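Local coordinates for protein post-proline cleaving enzyme (Rickettsia typhi, PDB 4HVT) that probably acts as a serine-type oligopeptidase that cleaves peptides on the carboxyl side of proline, at residues N280-A292 with V323-K337. Sequence-based numbering, arbitrary orientation.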
loop_
_atom_site.group_PDB
_atom_site.type_symbol
_atom_site.label_atom_id
_atom_site.label_comp_id
_atom_site.label_asym_id
_atom_site.label_seq_id
_atom_site.Cartn_x
_atom_site.Cartn_y
_atom_site.Cartn_z
ATOM N N ASN A 280 -20.847 31.348 -8.195
ATOM C CA ASN A 280 -20.501 31.082 -6.839
ATOM C C ASN A 280 -20.192 29.596 -6.830
ATOM O O ASN A 280 -20.829 28.829 -7.532
ATOM C CB ASN A 280 -21.680 31.348 -5.881
ATOM C CG ASN A 280 -22.012 32.832 -5.706
ATOM O OD1 ASN A 280 -21.129 33.687 -5.711
ATOM N ND2 ASN A 280 -23.297 33.135 -5.502
ATOM N N LEU A 281 -19.228 29.203 -6.030
ATOM C CA LEU A 281 -19.020 27.773 -5.774
ATOM C C LEU A 281 -20.221 27.157 -5.046
ATOM O O LEU A 281 -20.950 27.850 -4.305
ATOM C CB LEU A 281 -17.724 27.581 -4.998
ATOM C CG LEU A 281 -16.448 28.133 -5.616
ATOM C CD1 LEU A 281 -15.283 28.001 -4.649
ATOM C CD2 LEU A 281 -16.202 27.364 -6.924
ATOM N N LYS A 282 -20.454 25.858 -5.260
ATOM C CA LYS A 282 -21.554 25.152 -4.652
ATOM C C LYS A 282 -21.023 23.890 -4.010
ATOM O O LYS A 282 -20.278 23.130 -4.663
ATOM C CB LYS A 282 -22.608 24.762 -5.714
ATOM C CG LYS A 282 -24.016 24.701 -5.111
ATOM C CD LYS A 282 -25.128 24.281 -6.131
ATOM C CE LYS A 282 -24.678 24.065 -7.564
ATOM N NZ LYS A 282 -25.852 23.765 -8.457
ATOM N N LEU A 283 -21.355 23.680 -2.746
ATOM C CA LEU A 283 -20.924 22.499 -2.029
ATOM C C LEU A 283 -22.168 21.781 -1.507
ATOM O O LEU A 283 -22.953 22.350 -0.700
ATOM C CB LEU A 283 -20.049 22.905 -0.854
ATOM C CG LEU A 283 -19.501 21.820 0.044
ATOM C CD1 LEU A 283 -18.387 21.035 -0.643
ATOM C CD2 LEU A 283 -18.915 22.468 1.287
ATOM N N GLN A 284 -22.332 20.534 -1.965
ATOM C CA GLN A 284 -23.534 19.784 -1.684
ATOM C C GLN A 284 -23.207 18.390 -1.149
ATOM O O GLN A 284 -22.396 17.701 -1.718
ATOM C CB GLN A 284 -24.408 19.688 -2.888
ATOM C CG GLN A 284 -24.989 21.033 -3.294
ATOM C CD GLN A 284 -25.747 20.893 -4.595
ATOM O OE1 GLN A 284 -25.152 20.767 -5.700
ATOM N NE2 GLN A 284 -27.067 20.820 -4.478
ATOM N N LYS A 285 -23.850 18.056 -0.037
ATOM C CA LYS A 285 -23.556 16.832 0.694
ATOM C C LYS A 285 -24.106 15.617 -0.016
ATOM O O LYS A 285 -25.254 15.605 -0.463
ATOM C CB LYS A 285 -24.141 16.908 2.127
ATOM C CG LYS A 285 -23.614 15.833 3.069
ATOM C CD LYS A 285 -24.255 16.039 4.475
ATOM C CE LYS A 285 -23.348 15.551 5.578
ATOM N NZ LYS A 285 -22.935 14.142 5.316
ATOM N N ILE A 286 -23.246 14.606 -0.195
ATOM C CA ILE A 286 -23.631 13.337 -0.816
ATOM C C ILE A 286 -24.398 12.476 0.206
ATOM O O ILE A 286 -23.982 12.348 1.372
ATOM C CB ILE A 286 -22.376 12.593 -1.341
ATOM C CG1 ILE A 286 -21.875 13.287 -2.583
ATOM C CG2 ILE A 286 -22.672 11.125 -1.602
ATOM C CD1 ILE A 286 -20.508 12.859 -2.982
ATOM N N ASN A 287 -25.544 11.964 -0.249
ATOM C CA ASN A 287 -26.385 11.070 0.504
ATOM C C ASN A 287 -26.124 9.629 0.023
ATOM O O ASN A 287 -26.711 9.164 -0.986
ATOM C CB ASN A 287 -27.864 11.461 0.316
ATOM C CG ASN A 287 -28.789 10.706 1.275
ATOM O OD1 ASN A 287 -28.368 9.754 1.908
ATOM N ND2 ASN A 287 -30.031 11.185 1.428
ATOM N N MET A 288 -25.150 9.004 0.698
ATOM C CA MET A 288 -24.835 7.587 0.519
ATOM C C MET A 288 -24.497 7.015 1.888
ATOM O O MET A 288 -24.252 7.778 2.861
ATOM C CB MET A 288 -23.619 7.369 -0.432
ATOM C CG MET A 288 -23.851 7.772 -1.899
ATOM S SD MET A 288 -25.029 6.682 -2.739
ATOM C CE MET A 288 -23.907 5.290 -2.979
ATOM N N PRO A 289 -24.546 5.692 2.022
ATOM C CA PRO A 289 -24.117 5.119 3.308
ATOM C C PRO A 289 -22.749 5.658 3.737
ATOM O O PRO A 289 -21.848 5.785 2.928
ATOM C CB PRO A 289 -24.110 3.595 3.025
ATOM C CG PRO A 289 -25.108 3.404 1.935
ATOM C CD PRO A 289 -24.886 4.637 1.046
ATOM N N SER A 290 -22.575 5.961 5.026
ATOM C CA SER A 290 -21.381 6.632 5.474
ATOM C C SER A 290 -20.090 5.839 5.295
ATOM O O SER A 290 -19.035 6.442 5.185
ATOM C CB SER A 290 -21.518 7.033 6.946
ATOM O OG SER A 290 -21.658 5.908 7.790
ATOM N N ASP A 291 -20.187 4.504 5.178
ATOM C CA ASP A 291 -19.014 3.648 4.963
ATOM C C ASP A 291 -18.949 3.104 3.549
ATOM O O ASP A 291 -18.106 2.259 3.263
ATOM C CB ASP A 291 -18.887 2.527 6.000
ATOM C CG ASP A 291 -20.153 1.670 6.134
ATOM O OD1 ASP A 291 -21.208 1.915 5.498
ATOM O OD2 ASP A 291 -20.054 0.666 6.891
ATOM N N ALA A 292 -19.813 3.593 2.649
ATOM C CA ALA A 292 -19.658 3.293 1.213
ATOM C C ALA A 292 -18.526 4.148 0.637
ATOM O O ALA A 292 -18.295 5.260 1.120
ATOM C CB ALA A 292 -20.966 3.524 0.498
ATOM N N VAL A 323 -22.517 -0.921 -6.438
ATOM C CA VAL A 323 -23.644 -0.301 -7.119
ATOM C C VAL A 323 -23.168 0.850 -8.038
ATOM O O VAL A 323 -22.012 1.329 -7.912
ATOM C CB VAL A 323 -24.646 0.304 -6.097
ATOM C CG1 VAL A 323 -25.159 -0.741 -5.093
ATOM C CG2 VAL A 323 -23.993 1.478 -5.354
ATOM N N ALA A 324 -24.022 1.209 -9.004
ATOM C CA ALA A 324 -23.767 2.295 -9.867
ATOM C C ALA A 324 -24.979 3.171 -9.865
ATOM O O ALA A 324 -26.116 2.696 -9.695
ATOM C CB ALA A 324 -23.541 1.798 -11.268
ATOM N N LEU A 325 -24.716 4.452 -10.053
ATOM C CA LEU A 325 -25.800 5.447 -10.160
ATOM C C LEU A 325 -25.312 6.665 -10.922
ATOM O O LEU A 325 -24.141 7.021 -10.972
ATOM C CB LEU A 325 -26.371 5.895 -8.815
ATOM C CG LEU A 325 -25.510 6.585 -7.757
ATOM C CD1 LEU A 325 -26.323 7.252 -6.662
ATOM C CD2 LEU A 325 -24.438 5.646 -7.115
ATOM N N HIS A 326 -26.250 7.363 -11.485
ATOM C CA HIS A 326 -25.936 8.671 -12.074
ATOM C C HIS A 326 -25.462 9.651 -11.015
ATOM O O HIS A 326 -25.983 9.655 -9.871
ATOM C CB HIS A 326 -27.157 9.279 -12.767
ATOM C CG HIS A 326 -26.805 10.399 -13.698
ATOM N ND1 HIS A 326 -26.932 11.736 -13.377
ATOM C CD2 HIS A 326 -26.404 10.365 -14.993
ATOM C CE1 HIS A 326 -26.545 12.473 -14.401
ATOM N NE2 HIS A 326 -26.202 11.661 -15.397
ATOM N N PHE A 327 -24.470 10.497 -11.331
ATOM C CA PHE A 327 -23.867 11.342 -10.244
ATOM C C PHE A 327 -24.887 12.278 -9.593
ATOM O O PHE A 327 -24.787 12.517 -8.422
ATOM C CB PHE A 327 -22.638 12.151 -10.710
ATOM C CG PHE A 327 -23.002 13.381 -11.526
ATOM C CD1 PHE A 327 -23.206 13.317 -12.896
ATOM C CD2 PHE A 327 -23.112 14.597 -10.910
ATOM C CE1 PHE A 327 -23.572 14.419 -13.645
ATOM C CE2 PHE A 327 -23.463 15.719 -11.640
ATOM C CZ PHE A 327 -23.700 15.646 -12.983
ATOM N N THR A 328 -25.903 12.692 -10.331
ATOM C CA THR A 328 -26.940 13.610 -9.796
ATOM C C THR A 328 -27.739 12.924 -8.683
ATOM O O THR A 328 -28.189 13.596 -7.758
ATOM C CB THR A 328 -27.909 14.141 -10.844
ATOM O OG1 THR A 328 -28.589 13.046 -11.477
ATOM C CG2 THR A 328 -27.127 14.977 -11.836
ATOM N N ASP A 329 -27.885 11.612 -8.742
ATOM C CA ASP A 329 -28.610 10.882 -7.708
ATOM C C ASP A 329 -27.819 10.818 -6.406
ATOM O O ASP A 329 -28.400 10.526 -5.364
ATOM C CB ASP A 329 -29.001 9.476 -8.134
ATOM C CG ASP A 329 -30.283 9.420 -8.953
ATOM O OD1 ASP A 329 -31.042 10.409 -9.015
ATOM O OD2 ASP A 329 -30.513 8.350 -9.504
ATOM N N LEU A 330 -26.535 11.148 -6.420
ATOM C CA LEU A 330 -25.784 11.238 -5.159
ATOM C C LEU A 330 -26.334 12.257 -4.193
ATOM O O LEU A 330 -26.184 12.091 -2.998
ATOM C CB LEU A 330 -24.343 11.607 -5.403
ATOM C CG LEU A 330 -23.476 10.557 -6.076
ATOM C CD1 LEU A 330 -22.119 11.118 -6.480
ATOM C CD2 LEU A 330 -23.296 9.346 -5.199
ATOM N N LEU A 331 -26.953 13.288 -4.730
ATOM C CA LEU A 331 -27.480 14.417 -3.919
ATOM C C LEU A 331 -28.904 14.236 -3.469
ATOM O O LEU A 331 -29.452 15.132 -2.764
ATOM C CB LEU A 331 -27.279 15.702 -4.745
ATOM C CG LEU A 331 -25.822 15.975 -5.149
ATOM C CD1 LEU A 331 -25.691 17.317 -5.880
ATOM C CD2 LEU A 331 -24.919 15.910 -3.930
ATOM N N LYS A 332 -29.542 13.140 -3.852
ATOM C CA LYS A 332 -30.976 12.961 -3.694
ATOM C C LYS A 332 -31.276 12.025 -2.546
ATOM O O LYS A 332 -30.444 11.173 -2.149
ATOM C CB LYS A 332 -31.615 12.398 -4.985
ATOM C CG LYS A 332 -31.410 13.282 -6.190
ATOM C CD LYS A 332 -32.398 12.976 -7.304
ATOM C CE LYS A 332 -32.130 13.868 -8.518
ATOM N NZ LYS A 332 -33.344 14.026 -9.357
ATOM N N THR A 333 -32.496 12.177 -1.999
ATOM C CA THR A 333 -32.966 11.209 -1.007
ATOM C C THR A 333 -33.148 9.858 -1.675
ATOM O O THR A 333 -33.263 9.772 -2.911
ATOM C CB THR A 333 -34.325 11.600 -0.410
ATOM O OG1 THR A 333 -35.290 11.758 -1.472
ATOM C CG2 THR A 333 -34.185 12.901 0.372
ATOM N N GLU A 334 -33.173 8.818 -0.859
ATOM C CA GLU A 334 -33.498 7.470 -1.333
ATOM C C GLU A 334 -34.781 7.452 -2.185
ATOM O O GLU A 334 -34.818 6.801 -3.225
ATOM C CB GLU A 334 -33.629 6.510 -0.152
ATOM C CG GLU A 334 -34.225 5.141 -0.511
ATOM C CD GLU A 334 -34.420 4.218 0.695
ATOM O OE1 GLU A 334 -33.664 4.301 1.674
ATOM O OE2 GLU A 334 -35.335 3.380 0.659
ATOM N N SER A 335 -35.811 8.189 -1.756
ATOM C CA SER A 335 -37.074 8.328 -2.548
ATOM C C SER A 335 -36.885 8.874 -3.966
ATOM O O SER A 335 -37.582 8.460 -4.880
ATOM C CB SER A 335 -38.083 9.242 -1.838
ATOM O OG SER A 335 -38.892 8.496 -0.969
ATOM N N ASP A 336 -35.978 9.835 -4.115
ATOM C CA ASP A 336 -35.711 10.451 -5.398
ATOM C C ASP A 336 -34.571 9.736 -6.222
ATOM O O ASP A 336 -34.335 10.183 -7.347
ATOM C CB ASP A 336 -35.424 11.972 -5.206
ATOM C CG ASP A 336 -36.663 12.799 -4.665
ATOM O OD1 ASP A 336 -37.812 12.394 -4.863
ATOM O OD2 ASP A 336 -36.482 13.894 -4.062
ATOM N N LYS A 337 -33.915 8.655 -5.720
ATOM C CA LYS A 337 -32.744 7.912 -6.434
ATOM C C LYS A 337 -32.967 6.823 -7.554
ATOM O O LYS A 337 -32.473 5.606 -7.495
ATOM C CB LYS A 337 -31.832 7.206 -5.479
ATOM C CG LYS A 337 -30.818 8.049 -4.744
ATOM C CD LYS A 337 -29.985 7.128 -3.876
ATOM C CE LYS A 337 -28.660 7.771 -3.588
ATOM N NZ LYS A 337 -28.792 9.003 -2.760
HETATM O O HOH W 1 -32.441 9.259 2.245
#
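L331 CD1 lies over one face of the Q284 carboxamide, 3.5 Å from OE1, and the two side chains cross at about a right angle. K332 O sits off one face of the N287 amide, displaced toward the CB and ND2 side, 3.6 Å from ND2, while a water links ND2 to E334 N. N287 thus lies alongside K332 O and T333 CA. Its backbone N donates a hydrogen bond to L330 O (2.8 Å). The I286 and L330 side chains lie side by side and point the same way, I286 CG2 to L330 CD2 4.1 Å. M288, bent at chi2 and chi3, packs CG against L330 CD2 (3.7 Å) and passes SD by K337 CE and L325 CD1; W304 and W310 also border it. K337 turns at chi4 (65°), and NZ donates to N287 O in the carbonyl plane (2.7 Å) and, tilted from their carbonyl planes, to D329 O and K332 O. The contact joins the outer strand 282-285 of one beta-propeller blade, and the linker after it, to the turn leaving strand 322-326 of the next. Three main-chain carbonyls thus grip a buried ammonium; their oxygens probably stabilise its positive charge and tie linker to turn.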